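Local coordinates for protein nucleoside-diphosphate-sugar pyrophosphorylase (Vibrio cholerae, PDB 4EVW) that probably transfers a nucleotidyl group from a nucleoside triphosphate to a sugar phosphate, releasing pyrophosphate and forming an activated nucleoside-diphosphate sugar, at residues F123-I126 with S127-D131; F177-K180 with E181-L184; H222-A225 with R226-I230. The protein carries 1 engineered substitution. All coordinates share one frame; numbering follows the deposited sequence.

Contact 1. Residues F123-I126 with S127-D131; sequences FPDI and SQHSD
Ser-127 meets Pro-124 through a carbonyl that takes two donors from one residue. The hydroxyl OG gives a hydrogen bond of 2.7 Å to Pro-124 O and lies nearly in line with the carbonyl, at a C=O...donor angle of 168°. The amide N of Ser-127 adds a second bond to the same Pro-124 O at 3.0 Å, from above the carbonyl plane. With chi1 at 70°, OG sits between the backbone N and C, which turns it back over the start of the turn. Next comes Gln-128 N, bonded to Asp-125 O at 2.9 Å. These i to i+3 bonds define a short 3-10 turn in the loop between strands 116-117 and 132-138. Ile-126 O is likewise doubly satisfied: His-129 N at 3.0 Å and Ser-130 OG at 2.7 Å approach it from opposite faces of the carbonyl plane, so the buried serine hydroxyl has an acceptor. The side chains of Asp-125 and His-129 meet without a hydrogen bond, Asp-125 OD2 standing 3.4 Å from His-129 CD2, with carboxylate and ring planes 53° apart. Beyond the turn, Asp-131 OD2 accepts from Asn-218 N.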
loop_
_atom_site.group_PDB
_atom_site.type_symbol
_atom_site.label_atom_id
_atom_site.label_comp_id
_atom_site.label_asym_id
_atom_site.label_seq_id
_atom_site.Cartn_x
_atom_site.Cartn_y
_atom_site.Cartn_z
ATOM N N PHE A 123 5.181 -13.296 -4.241
ATOM C CA PHE A 123 3.818 -13.532 -3.770
ATOM C C PHE A 123 3.730 -14.873 -3.061
ATOM O O PHE A 123 4.326 -15.854 -3.504
ATOM C CB PHE A 123 2.826 -13.512 -4.939
ATOM C CG PHE A 123 2.522 -12.135 -5.455
ATOM C CD1 PHE A 123 1.674 -11.283 -4.751
ATOM C CD2 PHE A 123 3.107 -11.678 -6.630
ATOM C CE1 PHE A 123 1.413 -9.995 -5.211
ATOM C CE2 PHE A 123 2.854 -10.389 -7.101
ATOM C CZ PHE A 123 2.006 -9.547 -6.391
ATOM N N PRO A 124 2.997 -14.929 -1.936
ATOM C CA PRO A 124 2.857 -16.184 -1.194
ATOM C C PRO A 124 1.801 -17.077 -1.842
ATOM O O PRO A 124 0.959 -16.606 -2.603
ATOM C CB PRO A 124 2.461 -15.714 0.201
ATOM C CG PRO A 124 1.617 -14.515 -0.090
ATOM C CD PRO A 124 2.363 -13.810 -1.215
ATOM N N ASP A 125 1.856 -18.368 -1.547
ATOM C CA ASP A 125 0.909 -19.313 -2.119
ATOM C C ASP A 125 -0.548 -18.952 -1.803
ATOM O O ASP A 125 -1.438 -19.164 -2.626
ATOM C CB ASP A 125 1.222 -20.725 -1.609
ATOM C CG ASP A 125 0.394 -21.792 -2.296
ATOM O OD1 ASP A 125 0.554 -21.970 -3.523
ATOM O OD2 ASP A 125 -0.415 -22.452 -1.610
ATOM N N ILE A 126 -0.792 -18.386 -0.624
ATOM C CA ILE A 126 -2.159 -18.044 -0.239
ATOM C C ILE A 126 -2.807 -17.058 -1.215
ATOM O O ILE A 126 -4.033 -16.998 -1.314
ATOM C CB ILE A 126 -2.217 -17.483 1.224
ATOM C CG1 ILE A 126 -3.676 -17.398 1.695
ATOM C CG2 ILE A 126 -1.547 -16.112 1.307
ATOM C CD1 ILE A 126 -4.430 -18.725 1.624
ATOM N N SER A 127 -1.994 -16.314 -1.962
ATOM C CA SER A 127 -2.544 -15.346 -2.916
ATOM C C SER A 127 -3.262 -16.042 -4.070
ATOM O O SER A 127 -4.045 -15.419 -4.789
ATOM C CB SER A 127 -1.443 -14.421 -3.459
ATOM O OG SER A 127 -0.545 -15.101 -4.322
ATOM N N GLN A 128 -3.003 -17.336 -4.240
ATOM C CA GLN A 128 -3.647 -18.108 -5.303
ATOM C C GLN A 128 -4.842 -18.891 -4.763
ATOM O O GLN A 128 -5.536 -19.566 -5.522
ATOM C CB GLN A 128 -2.655 -19.099 -5.930
ATOM C CG GLN A 128 -1.484 -18.470 -6.668
ATOM C CD GLN A 128 -0.421 -19.496 -7.045
ATOM O OE1 GLN A 128 0.765 -19.302 -6.775
ATOM N NE2 GLN A 128 -0.844 -20.589 -7.672
ATOM N N HIS A 129 -5.085 -18.799 -3.459
ATOM C CA HIS A 129 -6.179 -19.541 -2.835
ATOM C C HIS A 129 -7.012 -18.692 -1.880
ATOM O O HIS A 129 -7.489 -19.183 -0.856
ATOM C CB HIS A 129 -5.603 -20.739 -2.078
ATOM C CG HIS A 129 -4.791 -21.657 -2.937
ATOM N ND1 HIS A 129 -5.362 -22.529 -3.841
ATOM C CD2 HIS A 129 -3.453 -21.810 -3.059
ATOM C CE1 HIS A 129 -4.408 -23.180 -4.482
ATOM N NE2 HIS A 129 -3.240 -22.761 -4.027
ATOM N N SER A 130 -7.186 -17.421 -2.218
ATOM C CA SER A 130 -7.950 -16.507 -1.377
ATOM C C SER A 130 -8.488 -15.363 -2.216
ATOM O O SER A 130 -8.047 -15.152 -3.346
ATOM C CB SER A 130 -7.061 -15.949 -0.261
ATOM O OG SER A 130 -5.963 -15.224 -0.792
ATOM N N ASP A 131 -9.447 -14.622 -1.670
ATOM C CA ASP A 131 -10.006 -13.489 -2.393
ATOM C C ASP A 131 -9.151 -12.258 -2.122
ATOM O O ASP A 131 -9.273 -11.235 -2.802
ATOM C CB ASP A 131 -11.455 -13.243 -1.962
ATOM C CG ASP A 131 -12.395 -14.339 -2.444
ATOM O OD1 ASP A 131 -12.379 -14.632 -3.659
ATOM O OD2 ASP A 131 -13.146 -14.902 -1.620
#

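Contact 2. Residues F177-K180 with E181-L184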
loop_
_atom_site.group_PDB
_atom_site.type_symbol
_atom_site.label_atom_id
_atom_site.label_comp_id
_atom_site.label_asym_id
_atom_site.label_seq_id
_atom_site.Cartn_x
_atom_site.Cartn_y
_atom_site.Cartn_z
ATOM N N PHE A 177 -5.665 -7.794 -3.157
ATOM C CA PHE A 177 -7.057 -8.088 -3.498
ATOM C C PHE A 177 -7.021 -8.880 -4.800
ATOM O O PHE A 177 -6.412 -8.443 -5.778
ATOM C CB PHE A 177 -7.865 -6.805 -3.713
ATOM C CG PHE A 177 -7.899 -5.904 -2.512
ATOM C CD1 PHE A 177 -6.821 -5.085 -2.215
ATOM C CD2 PHE A 177 -9.007 -5.889 -1.673
ATOM C CE1 PHE A 177 -6.840 -4.256 -1.093
ATOM C CE2 PHE A 177 -9.040 -5.064 -0.547
ATOM C CZ PHE A 177 -7.953 -4.245 -0.258
ATOM N N ASN A 178 -7.673 -10.039 -4.817
ATOM C CA ASN A 178 -7.677 -10.876 -6.015
ATOM C C ASN A 178 -8.395 -10.224 -7.201
ATOM O O ASN A 178 -8.052 -10.486 -8.353
ATOM C CB ASN A 178 -8.315 -12.236 -5.708
ATOM C CG ASN A 178 -8.127 -13.230 -6.835
ATOM O OD1 ASN A 178 -7.011 -13.427 -7.318
ATOM N ND2 ASN A 178 -9.215 -13.862 -7.260
ATOM N N ARG A 179 -9.383 -9.377 -6.919
ATOM C CA ARG A 179 -10.132 -8.692 -7.977
ATOM C C ARG A 179 -10.268 -7.197 -7.717
ATOM O O ARG A 179 -10.687 -6.784 -6.638
ATOM C CB ARG A 179 -11.533 -9.295 -8.126
ATOM C CG ARG A 179 -11.538 -10.738 -8.611
ATOM C CD ARG A 179 -12.952 -11.228 -8.908
ATOM N NE ARG A 179 -12.934 -12.480 -9.660
ATOM C CZ ARG A 179 -13.310 -12.600 -10.930
ATOM N NH1 ARG A 179 -13.742 -11.540 -11.603
ATOM N NH2 ARG A 179 -13.241 -13.779 -11.534
ATOM N N LYS A 180 -9.919 -6.393 -8.717
ATOM C CA LYS A 180 -10.017 -4.942 -8.603
ATOM C C LYS A 180 -11.449 -4.576 -8.231
ATOM O O LYS A 180 -11.678 -3.687 -7.411
ATOM C CB LYS A 180 -9.658 -4.269 -9.936
ATOM C CG LYS A 180 -9.755 -2.746 -9.905
ATOM C CD LYS A 180 -9.744 -2.121 -11.302
ATOM C CE LYS A 180 -11.058 -2.361 -12.039
ATOM N NZ LYS A 180 -11.088 -1.642 -13.347
ATOM N N GLU A 181 -12.415 -5.264 -8.835
ATOM C CA GLU A 181 -13.815 -4.964 -8.552
ATOM C C GLU A 181 -14.215 -5.146 -7.091
ATOM O O GLU A 181 -15.081 -4.419 -6.597
ATOM C CB GLU A 181 -14.744 -5.774 -9.468
ATOM C CG GLU A 181 -14.867 -5.178 -10.873
ATOM C CD GLU A 181 -15.122 -3.672 -10.852
ATOM O OE1 GLU A 181 -16.128 -3.239 -10.247
ATOM O OE2 GLU A 181 -14.313 -2.921 -11.439
ATOM N N ASP A 182 -13.594 -6.099 -6.398
ATOM C CA ASP A 182 -13.901 -6.311 -4.983
ATOM C C ASP A 182 -13.370 -5.136 -4.169
ATOM O O ASP A 182 -14.004 -4.695 -3.208
ATOM C CB ASP A 182 -13.283 -7.613 -4.465
ATOM C CG ASP A 182 -13.943 -8.848 -5.049
ATOM O OD1 ASP A 182 -15.131 -8.771 -5.426
ATOM O OD2 ASP A 182 -13.276 -9.899 -5.119
ATOM N N TYR A 183 -12.199 -4.633 -4.546
ATOM C CA TYR A 183 -11.638 -3.477 -3.858
ATOM C C TYR A 183 -12.583 -2.291 -4.019
ATOM O O TYR A 183 -12.926 -1.620 -3.047
ATOM C CB TYR A 183 -10.281 -3.072 -4.446
ATOM C CG TYR A 183 -9.772 -1.790 -3.829
ATOM C CD1 TYR A 183 -9.018 -1.815 -2.655
ATOM C CD2 TYR A 183 -10.117 -0.545 -4.367
ATOM C CE1 TYR A 183 -8.629 -0.633 -2.022
ATOM C CE2 TYR A 183 -9.735 0.639 -3.740
ATOM C CZ TYR A 183 -8.992 0.588 -2.569
ATOM O OH TYR A 183 -8.636 1.748 -1.923
ATOM N N LEU A 184 -12.993 -2.022 -5.257
ATOM C CA LEU A 184 -13.866 -0.880 -5.515
ATOM C C LEU A 184 -15.227 -0.998 -4.836
ATOM O O LEU A 184 -15.791 -0.005 -4.374
ATOM C CB LEU A 184 -14.023 -0.663 -7.025
ATOM C CG LEU A 184 -12.724 -0.239 -7.730
ATOM C CD1 LEU A 184 -12.956 -0.160 -9.230
ATOM C CD2 LEU A 184 -12.244 1.106 -7.193
HETATM O O HOH W 1 -10.661 -9.695 -4.447
#
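The ring of Tyr-183 presents its edge to the face of Phe-177 in a T-shaped pair. The planes stand at 88° and the centroids lie 5.0 Å apart. The leading atom is Tyr-183 CD1, 3.6 Å from Phe-177 CZ and displaced toward the rim of the phenylalanine ring instead of its centre. Tyr-183 holds CG anti to its own N (chi1 174°), which directs the ring from the first turn of the helix back toward the strand end that carries Phe-177.

Between the two aromatics the chain turns into the helix, with Arg-179 at the N-cap position. Its carbonyl O accepts Asp-182 N at 3.0 Å and, more weakly, Tyr-183 N; Lys-180 O then takes Leu-184 N at 3.0 Å in a straight helical bond. Asp-182 turns its carboxylate back beside the Arg-179 chain, OD2 lying 3.5 Å from Arg-179 CB. The guanidinium does not meet this carboxylate. Instead, a water accepts from Arg-179 N and donates to Asp-182 OD2 at 2.7 Å, so the cap residue's amide is linked to the acid three residues on.

Lys-180 and Glu-181 run side by side in the same direction, and their salt bridge is long, NZ to OE2 being 4.0 Å. The stronger polar partner of Lys-180 NZ is Tyr-105 O, to which it is hydrogen-bonded, while Lys-180 CE passes obliquely over Leu-184 CD1.

The contact joins the end of strand 174-177 to the start of helix 180-191. Tyr-183 and Leu-184 lie against helix 87-100, where Ala-88 O bonds to Tyr-183 OH. Phe-177 touches Ile-109 of strand 109-111 and Leu-212 of helix 208-214, and its ring also stacks with Tyr-209.

Contact 3. Residues H222-A225 with R226-I230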
loop_
_atom_site.group_PDB
_atom_site.type_symbol
_atom_site.label_atom_id
_atom_site.label_comp_id
_atom_site.label_asym_id
_atom_site.label_seq_id
_atom_site.Cartn_x
_atom_site.Cartn_y
_atom_site.Cartn_z
ATOM N N HIS A 222 -0.773 -13.218 5.708
ATOM C CA HIS A 222 0.459 -13.917 5.405
ATOM C C HIS A 222 1.497 -13.309 6.323
ATOM O O HIS A 222 1.826 -12.127 6.216
ATOM C CB HIS A 222 0.902 -13.741 3.962
ATOM C CG HIS A 222 2.185 -14.451 3.662
ATOM N ND1 HIS A 222 3.337 -13.790 3.301
ATOM C CD2 HIS A 222 2.513 -15.763 3.751
ATOM C CE1 HIS A 222 4.325 -14.662 3.184
ATOM N NE2 HIS A 222 3.849 -15.864 3.452
ATOM N N LEU A 223 2.002 -14.127 7.235
ATOM C CA LEU A 223 2.980 -13.683 8.217
ATOM C C LEU A 223 4.418 -13.698 7.721
ATOM O O LEU A 223 4.894 -14.714 7.215
ATOM C CB LEU A 223 2.875 -14.567 9.461
ATOM C CG LEU A 223 3.866 -14.277 10.591
ATOM C CD1 LEU A 223 3.562 -12.915 11.198
ATOM C CD2 LEU A 223 3.765 -15.367 11.650
ATOM N N ILE A 224 5.110 -12.570 7.850
ATOM C CA ILE A 224 6.513 -12.520 7.455
ATOM C C ILE A 224 7.319 -12.170 8.695
ATOM O O ILE A 224 6.759 -11.732 9.706
ATOM C CB ILE A 224 6.809 -11.474 6.342
ATOM C CG1 ILE A 224 6.576 -10.052 6.857
ATOM C CG2 ILE A 224 5.956 -11.765 5.113
ATOM C CD1 ILE A 224 7.076 -8.979 5.901
ATOM N N ALA A 225 8.628 -12.378 8.619
ATOM C CA ALA A 225 9.518 -12.094 9.739
ATOM C C ALA A 225 9.873 -10.606 9.778
ATOM O O ALA A 225 9.921 -9.943 8.744
ATOM C CB ALA A 225 10.783 -12.936 9.615
ATOM N N ARG A 226 10.130 -10.088 10.972
ATOM C CA ARG A 226 10.458 -8.676 11.131
ATOM C C ARG A 226 11.646 -8.218 10.290
ATOM O O ARG A 226 11.676 -7.077 9.826
ATOM C CB ARG A 226 10.731 -8.362 12.605
ATOM C CG ARG A 226 10.982 -6.882 12.874
ATOM C CD ARG A 226 9.760 -6.046 12.513
ATOM N NE ARG A 226 9.925 -4.631 12.843
ATOM C CZ ARG A 226 10.524 -3.740 12.062
ATOM N NH1 ARG A 226 11.025 -4.102 10.887
ATOM N NH2 ARG A 226 10.619 -2.476 12.459
ATOM N N HIS A 227 12.621 -9.100 10.081
ATOM C CA HIS A 227 13.796 -8.733 9.300
ATOM C C HIS A 227 13.522 -8.649 7.801
ATOM O O HIS A 227 14.386 -8.223 7.032
ATOM C CB HIS A 227 14.942 -9.723 9.545
ATOM C CG HIS A 227 14.716 -11.077 8.946
ATOM N ND1 HIS A 227 14.010 -12.071 9.587
ATOM C CD2 HIS A 227 15.100 -11.598 7.756
ATOM C CE1 HIS A 227 13.969 -13.145 8.819
ATOM N NE2 HIS A 227 14.623 -12.883 7.702
ATOM N N GLU A 228 12.329 -9.053 7.383
ATOM C CA GLU A 228 11.985 -9.017 5.962
ATOM C C GLU A 228 11.305 -7.712 5.557
ATOM O O GLU A 228 10.999 -7.504 4.384
ATOM C CB GLU A 228 11.090 -10.210 5.612
ATOM C CG GLU A 228 11.807 -11.553 5.750
ATOM C CD GLU A 228 10.937 -12.731 5.349
ATOM O OE1 GLU A 228 9.949 -13.022 6.059
ATOM O OE2 GLU A 228 11.242 -13.366 4.318
ATOM N N VAL A 229 11.070 -6.838 6.529
ATOM C CA VAL A 229 10.435 -5.557 6.249
ATOM C C VAL A 229 11.206 -4.417 6.911
ATOM O O VAL A 229 11.649 -4.526 8.056
ATOM C CB VAL A 229 8.948 -5.544 6.719
ATOM C CG1 VAL A 229 8.857 -5.742 8.227
ATOM C CG2 VAL A 229 8.283 -4.231 6.309
ATOM N N ILE A 230 11.407 -3.337 6.163
ATOM C CA ILE A 230 12.113 -2.167 6.678
ATOM C C ILE A 230 11.184 -0.979 6.508
ATOM O O ILE A 230 10.700 -0.718 5.408
ATOM C CB ILE A 230 13.415 -1.900 5.897
ATOM C CG1 ILE A 230 14.381 -3.071 6.093
ATOM C CG2 ILE A 230 14.052 -0.588 6.369
ATOM C CD1 ILE A 230 15.436 -3.181 5.017
#
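Glu-228 reaches its carboxylate back alongside the preceding residues, where OE1 of Glu-228 lies 3.5 Å from Ile-224 CB and receives the amide of Ala-225. The bond from Ala-225 N to Glu-228 OE1 measures 3.0 Å and is close to straight, with an N-H...O angle of 166°. It uses the anti lone pair of OE1, the one turned away from the other carboxylate oxygen. CG stands beside the backbone N of Glu-228 (chi1 -66°) and the chain runs on extended, which carries the carboxylate the full distance to that amide.

A second bond runs the other way: Glu-228 N donates to Ala-225 O at 2.9 Å, its donor above the carbonyl plane. One acid thus bonds to Ala-225 through both its backbone and its side chain. The carboxylate bond supplies half of a capping box at the entry of the short 3-10 segment 226-228; the return bond goes to the backbone carbonyl, since alanine has no side-chain acceptor.

On the outer side of the turn His-227 brings its imidazole obliquely to the methyl of Ala-225, with CE1 3.3 Å from CB. One face of the same ring is overlain, toward its rim, by Glu-228 CG, 3.6 Å above the plane. Inside, Ile-224 and Val-229 cross at about a right angle, with Ile-224 CD1 at 4.0 Å from Val-229 CB. This buried apolar pair joins the two ends of the turn, which leads from strand 219-223 to strand 230-231. Arg-118 touches both residues and bonds to Glu-228 O.

An acidic side chain receiving a backbone N-H at the start of a helical turn would probably favour its charged form, and the two reciprocal bonds should restrict movement of the backbone between Ala-225 and Glu-228.

Overall arrangement
Along the chain the three contacts come in series, none nested in or crossing another: contacts 1 and 3 close 3-10 turns and contact 2 the first turn of a helix. Contact 1 leads into strand 132-138, contact 2 passes from strand 174-177 into helix 180-191, and contact 3 runs from strand 219-223 toward strand 230-231. Contact 1 is the common neighbour. Asp-131 O lies 2.8 Å from Asn-178 N, a probable hydrogen bond to contact 2, and Pro-124 CB packs at 3.5 Å on His-222 NE2 of contact 3. Contacts 2 and 3 remain about 11 Å apart at their nearest atoms. Strand 132-138 pairs with both 174-177 and 219-223, which lead into contacts 2 and 3.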